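Local structure of lantibiotic dehydratase (Microbispora corallina, 5EHK) at residues 421-425 and 426-430; 528-532 and 533-537; 572-576 and 577-581; 644-647 and 648-651. The protein probably dehydrates serine and threonine residues of the NAI-107 precursor peptide in a tRNA-dependent way during lantibiotic biosynthesis. All coordinates share one frame; numbering follows the deposited sequence.

Interaction 1. Residues 421-425 and 426-430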
loop_
_atom_site.group_PDB
_atom_site.type_symbol
_atom_site.label_atom_id
_atom_site.label_comp_id
_atom_site.label_asym_id
_atom_site.label_seq_id
_atom_site.Cartn_x
_atom_site.Cartn_y
_atom_site.Cartn_z
ATOM N N ARG A 421 -8.626 -24.484 15.099
ATOM C CA ARG A 421 -9.205 -23.781 16.217
ATOM C C ARG A 421 -10.395 -22.978 15.749
ATOM O O ARG A 421 -10.360 -22.393 14.673
ATOM C CB ARG A 421 -8.164 -22.859 16.846
ATOM C CG ARG A 421 -8.733 -21.969 17.936
ATOM C CD ARG A 421 -7.717 -21.623 19.000
ATOM N NE ARG A 421 -8.299 -20.701 19.961
ATOM C CZ ARG A 421 -7.664 -19.665 20.493
ATOM N NH1 ARG A 421 -6.396 -19.429 20.159
ATOM N NH2 ARG A 421 -8.299 -18.878 21.367
ATOM N N ALA A 422 -11.468 -23.000 16.526
ATOM C CA ALA A 422 -12.617 -22.172 16.218
ATOM C C ALA A 422 -12.688 -21.094 17.275
ATOM O O ALA A 422 -12.370 -21.339 18.435
ATOM C CB ALA A 422 -13.886 -22.991 16.199
ATOM N N VAL A 423 -13.091 -19.895 16.884
ATOM C CA VAL A 423 -13.160 -18.814 17.838
ATOM C C VAL A 423 -14.596 -18.352 17.852
ATOM O O VAL A 423 -15.168 -18.105 16.807
ATOM C CB VAL A 423 -12.229 -17.667 17.416
ATOM C CG1 VAL A 423 -12.309 -16.515 18.397
ATOM C CG2 VAL A 423 -10.794 -18.157 17.291
ATOM N N PRO A 424 -15.202 -18.250 19.024
ATOM C CA PRO A 424 -16.609 -17.822 19.003
ATOM C C PRO A 424 -16.746 -16.557 18.194
ATOM O O PRO A 424 -15.996 -15.647 18.487
ATOM C CB PRO A 424 -16.913 -17.538 20.474
ATOM C CG PRO A 424 -15.954 -18.427 21.239
ATOM C CD PRO A 424 -14.685 -18.436 20.391
ATOM N N LEU A 425 -17.558 -16.542 17.139
ATOM C CA LEU A 425 -17.830 -15.291 16.422
ATOM C C LEU A 425 -18.314 -14.347 17.490
ATOM O O LEU A 425 -19.252 -14.713 18.200
ATOM C CB LEU A 425 -18.973 -15.480 15.410
ATOM C CG LEU A 425 -19.262 -14.207 14.619
ATOM C CD1 LEU A 425 -19.530 -14.532 13.206
ATOM C CD2 LEU A 425 -20.428 -13.462 15.199
ATOM N N LEU A 426 -17.738 -13.149 17.559
ATOM C CA LEU A 426 -18.032 -12.140 18.614
ATOM C C LEU A 426 -16.787 -11.905 19.429
ATOM O O LEU A 426 -16.398 -10.764 19.654
ATOM C CB LEU A 426 -19.203 -12.474 19.547
ATOM C CG LEU A 426 -20.382 -11.492 19.640
ATOM C CD1 LEU A 426 -20.917 -11.043 18.269
ATOM C CD2 LEU A 426 -21.528 -12.103 20.463
ATOM N N GLU A 427 -16.142 -12.982 19.853
ATOM C CA GLU A 427 -14.817 -12.845 20.409
ATOM C C GLU A 427 -13.837 -12.494 19.287
ATOM O O GLU A 427 -12.999 -11.602 19.439
ATOM C CB GLU A 427 -14.391 -14.124 21.085
ATOM C CG GLU A 427 -12.955 -14.089 21.576
ATOM C CD GLU A 427 -12.518 -15.452 22.049
ATOM O OE1 GLU A 427 -13.329 -16.089 22.763
ATOM O OE2 GLU A 427 -11.390 -15.888 21.703
ATOM N N LEU A 428 -13.964 -13.186 18.156
ATOM C CA LEU A 428 -13.181 -12.868 16.978
ATOM C C LEU A 428 -13.386 -11.410 16.594
ATOM O O LEU A 428 -12.433 -10.726 16.270
ATOM C CB LEU A 428 -13.601 -13.749 15.807
ATOM C CG LEU A 428 -12.746 -13.574 14.555
ATOM C CD1 LEU A 428 -11.333 -14.059 14.816
ATOM C CD2 LEU A 428 -13.359 -14.270 13.367
ATOM N N LEU A 429 -14.619 -10.916 16.668
ATOM C CA LEU A 429 -14.915 -9.560 16.213
ATOM C C LEU A 429 -14.504 -8.480 17.209
ATOM O O LEU A 429 -14.516 -7.291 16.885
ATOM C CB LEU A 429 -16.397 -9.414 15.871
ATOM C CG LEU A 429 -16.807 -9.811 14.448
ATOM C CD1 LEU A 429 -18.263 -9.538 14.232
ATOM C CD2 LEU A 429 -15.984 -9.070 13.428
ATOM N N ASP A 430 -14.154 -8.906 18.421
ATOM C CA ASP A 430 -13.741 -7.997 19.482
ATOM C C ASP A 430 -12.313 -7.452 19.309
ATOM O O ASP A 430 -11.370 -8.211 19.107
ATOM C CB ASP A 430 -13.858 -8.700 20.826
ATOM C CG ASP A 430 -13.603 -7.776 21.976
ATOM O OD1 ASP A 430 -14.496 -6.956 22.268
ATOM O OD2 ASP A 430 -12.519 -7.859 22.587
#
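The carbonyl oxygen of Pro424 receives two backbone N-H groups from the chain that follows and folds back on it. Leu428 N gives the straighter bond, 3.2 Å to Pro424 O with an angle of 168° at the hydrogen, and arrives nearly in line with the C=O; Glu427 N, 3.0 Å from Pro424 O, adds a weak bond. The short edge strand 423-424 ends here and runs into a type I beta turn from Glu427 to Asp430, closed by Asp430 N to Glu427 O at 3.1 Å. Proline suits the strand end: its ring restricts phi (here -52°), and the backbone bonds to strand 611-615 and its approach use Val423, paired with Val613, and Leu425, paired with Leu611, so that no N-H is asked of residue 424.

The side chain of Glu427 is extended, its CG opposite the backbone N (chi1 175°), which lays the carboxylate back along the strand and across Val423 at about a right angle. OE2 lies 3.5 Å from Val423 CG1, and OE1 sits 3.6 Å from Pro424 CD. Arg421 NH2 stays 4.3 Å from Glu427 OE2, beyond a salt bridge, though its charge may still favour the carboxylate there. On the buried side Leu428 packs among Tyr409, Phe413 and Tyr417 of helix 407-417, where a branched apolar chain fits well. Compact, beta-branched Val423 meets it there, its CG1 4.0 Å from Leu428 CB.

Interaction 2. Residues 528-532 and 533-537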
loop_
_atom_site.group_PDB
_atom_site.type_symbol
_atom_site.label_atom_id
_atom_site.label_comp_id
_atom_site.label_asym_id
_atom_site.label_seq_id
_atom_site.Cartn_x
_atom_site.Cartn_y
_atom_site.Cartn_z
ATOM N N PRO A 528 -26.312 -3.149 -9.165
ATOM C CA PRO A 528 -25.694 -4.373 -8.640
ATOM C C PRO A 528 -26.580 -5.616 -8.773
ATOM O O PRO A 528 -27.817 -5.532 -8.720
ATOM C CB PRO A 528 -25.457 -4.040 -7.162
ATOM C CG PRO A 528 -26.508 -3.051 -6.831
ATOM C CD PRO A 528 -26.714 -2.229 -8.085
ATOM N N GLY A 529 -25.933 -6.760 -8.982
ATOM C CA GLY A 529 -26.611 -8.043 -8.937
ATOM C C GLY A 529 -26.579 -8.549 -7.504
ATOM O O GLY A 529 -26.193 -7.817 -6.577
ATOM N N SER A 530 -26.931 -9.814 -7.323
ATOM C CA SER A 530 -26.966 -10.395 -6.002
ATOM C C SER A 530 -26.233 -11.737 -5.980
ATOM O O SER A 530 -25.892 -12.283 -7.037
ATOM C CB SER A 530 -28.410 -10.550 -5.556
ATOM O OG SER A 530 -28.812 -11.896 -5.669
ATOM N N HIS A 531 -25.952 -12.261 -4.790
ATOM C CA HIS A 531 -25.332 -13.568 -4.728
ATOM C C HIS A 531 -26.265 -14.609 -4.129
ATOM O O HIS A 531 -25.846 -15.721 -3.788
ATOM C CB HIS A 531 -24.026 -13.475 -3.958
ATOM C CG HIS A 531 -22.975 -12.710 -4.692
ATOM N ND1 HIS A 531 -22.436 -13.145 -5.888
ATOM C CD2 HIS A 531 -22.395 -11.514 -4.430
ATOM C CE1 HIS A 531 -21.558 -12.257 -6.322
ATOM N NE2 HIS A 531 -21.520 -11.256 -5.460
ATOM N N HIS A 532 -27.551 -14.272 -4.070
ATOM C CA HIS A 532 -28.562 -15.171 -3.509
ATOM C C HIS A 532 -29.836 -15.260 -4.352
ATOM O O HIS A 532 -30.524 -14.264 -4.553
ATOM C CB HIS A 532 -28.948 -14.701 -2.119
ATOM C CG HIS A 532 -29.945 -15.585 -1.449
ATOM N ND1 HIS A 532 -29.592 -16.769 -0.833
ATOM C CD2 HIS A 532 -31.288 -15.478 -1.326
ATOM C CE1 HIS A 532 -30.674 -17.336 -0.331
ATOM N NE2 HIS A 532 -31.717 -16.578 -0.621
ATOM N N ALA A 533 -30.151 -16.441 -4.859
ATOM C CA ALA A 533 -31.425 -16.634 -5.574
ATOM C C ALA A 533 -32.615 -16.295 -4.675
ATOM O O ALA A 533 -32.822 -16.957 -3.656
ATOM C CB ALA A 533 -31.541 -18.055 -6.055
ATOM N N GLY A 534 -33.356 -15.237 -4.993
ATOM C CA GLY A 534 -34.476 -14.849 -4.143
ATOM C C GLY A 534 -34.314 -13.518 -3.395
ATOM O O GLY A 534 -35.294 -12.954 -2.871
ATOM N N ALA A 535 -33.081 -13.007 -3.338
ATOM C CA ALA A 535 -32.807 -11.807 -2.564
ATOM C C ALA A 535 -33.574 -10.605 -3.096
ATOM O O ALA A 535 -34.169 -9.856 -2.318
ATOM C CB ALA A 535 -31.317 -11.515 -2.550
ATOM N N THR A 536 -33.561 -10.429 -4.419
ATOM C CA THR A 536 -34.223 -9.279 -5.015
ATOM C C THR A 536 -35.747 -9.389 -4.892
ATOM O O THR A 536 -36.439 -8.393 -4.715
ATOM C CB THR A 536 -33.843 -9.101 -6.506
ATOM O OG1 THR A 536 -32.428 -8.926 -6.622
ATOM C CG2 THR A 536 -34.540 -7.868 -7.100
ATOM N N LEU A 537 -36.263 -10.610 -4.954
ATOM C CA LEU A 537 -37.705 -10.822 -4.921
ATOM C C LEU A 537 -38.246 -10.625 -3.504
ATOM O O LEU A 537 -39.437 -10.369 -3.299
ATOM C CB LEU A 537 -38.050 -12.224 -5.435
ATOM C CG LEU A 537 -37.841 -12.569 -6.917
ATOM C CD1 LEU A 537 -36.390 -12.555 -7.371
ATOM C CD2 LEU A 537 -38.426 -13.925 -7.186
#
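Backbone bonding across the contact rests on His532 and Ala535: Ala535 N donates to His532 O at 3.1 Å, with 168° at the hydrogen. The donor stands well above the carbonyl plane, 43° out of it, and so does not point at a lone pair.

Side-chain hydrogen bonding accompanies this bend. Ser530 OG accepts from His532 N at 3.1 Å, making an ST turn, and the same hydroxyl also pairs with Glu502 OE1. That carboxylate is shared: Thr536 OG1 bonds to OE1, while Gly534 N bonds to OE2. One carboxylate thus ties together both halves of the loop, and the hydroxyls of Ser530 and Thr536 suit it as short polar partners. His532 NE2 is bonded to Gln555 OE1.

The loop is a type II beta turn from His532 to Ala535, and Gly534 occupies its third position with a positive phi of 112°, a backbone shape that a residue without a side chain adopts easily.

Van der Waals contacts flank the turn. The Ala535 methyl lies 4.0 Å from His532 CB, and its CB is also 4.0 Å from Ser530 OG; a methyl suits a spot beside both groups. A trans first torsion (chi1 -178°) sets the imidazole of His532 beside the turn. Ala535 N and Gly534 C lie at its edge, near the ring plane, whereas Ala533 O approaches obliquely, 3.2 Å from His532 CD2.

Interaction 3. Residues 572-576 and 577-581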
loop_
_atom_site.group_PDB
_atom_site.type_symbol
_atom_site.label_atom_id
_atom_site.label_comp_id
_atom_site.label_asym_id
_atom_site.label_seq_id
_atom_site.Cartn_x
_atom_site.Cartn_y
_atom_site.Cartn_z
ATOM N N PHE A 572 -31.071 -8.500 10.221
ATOM C CA PHE A 572 -30.539 -7.433 11.077
ATOM C C PHE A 572 -31.291 -6.101 10.933
ATOM O O PHE A 572 -31.932 -5.836 9.911
ATOM C CB PHE A 572 -29.071 -7.199 10.755
ATOM C CG PHE A 572 -28.851 -6.685 9.377
ATOM C CD1 PHE A 572 -28.984 -5.336 9.097
ATOM C CD2 PHE A 572 -28.542 -7.555 8.349
ATOM C CE1 PHE A 572 -28.812 -4.863 7.816
ATOM C CE2 PHE A 572 -28.361 -7.099 7.071
ATOM C CZ PHE A 572 -28.490 -5.748 6.797
ATOM N N ILE A 573 -31.176 -5.237 11.931
ATOM C CA ILE A 573 -31.758 -3.916 11.793
ATOM C C ILE A 573 -30.827 -3.002 11.000
ATOM O O ILE A 573 -29.669 -2.831 11.347
ATOM C CB ILE A 573 -32.126 -3.289 13.157
ATOM C CG1 ILE A 573 -32.874 -1.973 12.929
ATOM C CG2 ILE A 573 -30.888 -3.084 14.016
ATOM C CD1 ILE A 573 -34.211 -2.146 12.221
ATOM N N PRO A 574 -31.315 -2.454 9.887
ATOM C CA PRO A 574 -30.366 -1.623 9.132
ATOM C C PRO A 574 -30.109 -0.281 9.818
ATOM O O PRO A 574 -30.924 0.155 10.628
ATOM C CB PRO A 574 -31.070 -1.435 7.781
ATOM C CG PRO A 574 -32.059 -2.592 7.685
ATOM C CD PRO A 574 -32.511 -2.810 9.097
ATOM N N ARG A 575 -28.988 0.357 9.489
ATOM C CA ARG A 575 -28.529 1.564 10.177
ATOM C C ARG A 575 -29.372 2.770 9.782
ATOM O O ARG A 575 -29.590 3.671 10.583
ATOM C CB ARG A 575 -27.049 1.820 9.883
ATOM C CG ARG A 575 -26.333 2.754 10.862
ATOM C CD ARG A 575 -26.613 2.384 12.329
ATOM N NE ARG A 575 -25.620 1.474 12.903
ATOM C CZ ARG A 575 -25.775 0.155 13.063
ATOM N NH1 ARG A 575 -26.900 -0.473 12.697
ATOM N NH2 ARG A 575 -24.777 -0.537 13.593
ATOM N N SER A 576 -29.844 2.783 8.542
ATOM C CA SER A 576 -30.696 3.864 8.063
ATOM C C SER A 576 -32.151 3.414 7.875
ATOM O O SER A 576 -32.427 2.247 7.554
ATOM C CB SER A 576 -30.143 4.446 6.761
ATOM O OG SER A 576 -30.685 3.804 5.626
ATOM N N GLY A 577 -33.073 4.350 8.090
ATOM C CA GLY A 577 -34.503 4.098 7.996
ATOM C C GLY A 577 -34.965 3.823 6.573
ATOM O O GLY A 577 -36.033 3.242 6.358
ATOM N N ARG A 578 -34.186 4.272 5.591
ATOM C CA ARG A 578 -34.489 3.953 4.200
ATOM C C ARG A 578 -34.322 2.450 3.943
ATOM O O ARG A 578 -35.216 1.791 3.419
ATOM C CB ARG A 578 -33.539 4.697 3.263
ATOM C CG ARG A 578 -33.839 4.466 1.785
ATOM C CD ARG A 578 -33.659 5.749 0.977
ATOM N NE ARG A 578 -32.263 6.204 0.975
ATOM C CZ ARG A 578 -31.873 7.472 0.832
ATOM N NH1 ARG A 578 -32.775 8.442 0.704
ATOM N NH2 ARG A 578 -30.576 7.771 0.830
ATOM N N ALA A 579 -33.178 1.909 4.342
ATOM C CA ALA A 579 -32.912 0.489 4.158
ATOM C C ALA A 579 -33.789 -0.332 5.072
ATOM O O ALA A 579 -34.101 -1.481 4.774
ATOM C CB ALA A 579 -31.447 0.162 4.369
ATOM N N ALA A 580 -34.176 0.248 6.197
ATOM C CA ALA A 580 -34.978 -0.506 7.150
ATOM C C ALA A 580 -36.329 -0.839 6.517
ATOM O O ALA A 580 -36.902 -1.900 6.780
ATOM C CB ALA A 580 -35.140 0.264 8.455
ATOM N N ASN A 581 -36.809 0.054 5.648
ATOM C CA ASN A 581 -38.051 -0.187 4.906
ATOM C C ASN A 581 -37.906 -1.268 3.842
ATOM O O ASN A 581 -38.903 -1.729 3.297
ATOM C CB ASN A 581 -38.529 1.093 4.217
ATOM C CG ASN A 581 -39.158 2.074 5.176
ATOM O OD1 ASN A 581 -39.899 1.683 6.082
ATOM N ND2 ASN A 581 -38.845 3.354 5.003
#
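The flat guanidinium of Arg575 has Ile573 O at its edge and in its plane and makes a cation-pi contact with Trp443, while next to it in the chain the puckered ring of Pro574 crosses to the short helix 577-580, its CG 3.6 Å from Ala580 CA. The other ring carbons follow the same helix turn: Pro574 CB lies 3.8 Å from Ala579 CB, and Pro574 CD rests 4.1 Å from Ala580 CB. Methyl side chains are apt here, because they let a rigid ring settle directly against the helix backbone.

Ser576, directly before the helix, is its N-cap. Its hydroxyl accepts a weak but straight bond from Ala579 N, 3.4 Å from Ser576 OG, with 174° at the hydrogen. Its carbonyl takes the first regular helical bond, Ala580 N to Ser576 O at 3.0 Å, with the donor in the carbonyl plane. Serine is a common choice at this position because its short side chain can bend round to accept an amide of the first turn, otherwise without a helical carbonyl partner. Arg578 touches the cap only by its CB, 3.8 Å from Ser576 OG, and the bent remainder of its chain leads off. Asn581, just beyond, bonds to Asp173 and Met174.

Amide hydrogens gathered at a helix start probably polarise the Ser576 oxygens that accept them, so the cap may gain from electrostatics as well as from the individual bonds, while the proline contact beside it is mainly apolar.

Interaction 4. Residues 644-647 and 648-651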
loop_
_atom_site.group_PDB
_atom_site.type_symbol
_atom_site.label_atom_id
_atom_site.label_comp_id
_atom_site.label_asym_id
_atom_site.label_seq_id
_atom_site.Cartn_x
_atom_site.Cartn_y
_atom_site.Cartn_z
ATOM N N GLN A 644 -24.974 -0.898 5.787
ATOM C CA GLN A 644 -26.127 -0.831 6.662
ATOM C C GLN A 644 -26.126 -1.832 7.787
ATOM O O GLN A 644 -27.070 -1.829 8.576
ATOM C CB GLN A 644 -27.416 -1.060 5.886
ATOM C CG GLN A 644 -27.603 -0.169 4.716
ATOM C CD GLN A 644 -27.715 1.283 5.115
ATOM O OE1 GLN A 644 -28.199 1.617 6.213
ATOM N NE2 GLN A 644 -27.261 2.165 4.222
ATOM N N ALA A 645 -25.161 -2.756 7.819
ATOM C CA ALA A 645 -25.254 -3.857 8.801
ATOM C C ALA A 645 -24.304 -3.794 9.977
ATOM O O ALA A 645 -23.112 -3.519 9.808
ATOM C CB ALA A 645 -25.130 -5.208 8.121
ATOM N N PRO A 646 -24.825 -4.100 11.172
ATOM C CA PRO A 646 -23.943 -4.318 12.323
ATOM C C PRO A 646 -22.886 -5.360 11.971
ATOM O O PRO A 646 -23.203 -6.308 11.226
ATOM C CB PRO A 646 -24.908 -4.830 13.427
ATOM C CG PRO A 646 -26.167 -5.208 12.729
ATOM C CD PRO A 646 -26.246 -4.310 11.509
ATOM N N ASN A 647 -21.655 -5.177 12.460
ATOM C CA ASN A 647 -20.543 -6.053 12.074
ATOM C C ASN A 647 -20.780 -7.572 12.108
ATOM O O ASN A 647 -20.450 -8.265 11.144
ATOM C CB ASN A 647 -19.246 -5.695 12.812
ATOM C CG ASN A 647 -18.690 -4.355 12.390
ATOM O OD1 ASN A 647 -19.090 -3.796 11.363
ATOM N ND2 ASN A 647 -17.761 -3.824 13.184
ATOM N N PRO A 648 -21.363 -8.093 13.190
ATOM C CA PRO A 648 -21.508 -9.550 13.176
ATOM C C PRO A 648 -22.403 -10.023 12.039
ATOM O O PRO A 648 -22.123 -11.053 11.412
ATOM C CB PRO A 648 -22.161 -9.851 14.532
ATOM C CG PRO A 648 -21.788 -8.686 15.390
ATOM C CD PRO A 648 -21.755 -7.502 14.478
ATOM N N ALA A 649 -23.455 -9.257 11.779
ATOM C CA ALA A 649 -24.378 -9.546 10.701
ATOM C C ALA A 649 -23.617 -9.545 9.395
ATOM O O ALA A 649 -23.766 -10.455 8.578
ATOM C CB ALA A 649 -25.496 -8.502 10.657
ATOM N N ARG A 650 -22.811 -8.505 9.188
ATOM C CA ARG A 650 -22.050 -8.417 7.957
ATOM C C ARG A 650 -21.025 -9.558 7.845
ATOM O O ARG A 650 -20.754 -10.054 6.743
ATOM C CB ARG A 650 -21.378 -7.058 7.800
ATOM C CG ARG A 650 -20.445 -7.056 6.593
ATOM C CD ARG A 650 -19.781 -5.747 6.296
ATOM N NE ARG A 650 -18.859 -5.966 5.202
ATOM C CZ ARG A 650 -17.956 -5.105 4.772
ATOM N NH1 ARG A 650 -17.810 -3.927 5.352
ATOM N NH2 ARG A 650 -17.179 -5.467 3.774
ATOM N N LEU A 651 -20.465 -9.990 8.974
ATOM C CA LEU A 651 -19.496 -11.075 8.936
ATOM C C LEU A 651 -20.219 -12.363 8.529
ATOM O O LEU A 651 -19.693 -13.152 7.727
ATOM C CB LEU A 651 -18.741 -11.233 10.278
ATOM C CG LEU A 651 -17.631 -12.300 10.317
ATOM C CD1 LEU A 651 -16.576 -12.023 9.291
ATOM C CD2 LEU A 651 -16.953 -12.439 11.660
#
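Pro646 and Ala649 meet side by side at the start of helix 647-656, the ring's CG 3.9 Å from Ala649 CB. Ala645 turns its methyl toward the same turn: its CB lies 4.2 Å from both Ala649 CB and Arg650 CB. Such small groups allow close approach, and Phe572 of strand 566-572 packs against Ala645, Pro646 and Ala649 alike. Pro648 stands next to Pro646, with CD 4.3 Å from Pro646 CB.

The polar groups find partners outside: Asn647 OD1 accepts from Trp443 N and ND2 bonds to Pro444 O. Arg650, stretched out from CG to NE, keeps only its base near the loop; the guanidinium forms a salt bridge with Glu654 and a cation-pi contact with Tyr441.

Two backbone bonds fix the relation of these groups: Arg650 N to Pro646 O at 3.0 Å, in the carbonyl plane, and Leu651 N to Asn647 O at 2.8 Å. Pro648 donates nothing, which costs little because first-turn amides have no earlier helical carbonyl to serve. This is the arrangement of a helix N-terminus, with Pro646 as N-cap and proline again in the first turn.

Interaction 4 is the hub of the group. Toward interaction 1 its contact is apolar: Leu429 CD1 lies 3.4 Å from Pro648 CA, and Leu425 CD1 is 3.7 Å from Leu651 CD2, so the turn after strand 423-424 rests on helix 647-656. Toward interaction 3 it is polar as well, since Ser576 N lies 3.1 Å from Gln644 OE1 and Arg575 N 3.0 Å from Gln644 O, both probable hydrogen bonds. Trp443 further joins these two, engaging Arg575 and Asn647. Interaction 2 stands apart, its nearest atoms about 11 Å from those of interactions 3 and 4. All four belong to the part of the chain related to the N-terminal region of lantibiotic dehydratases.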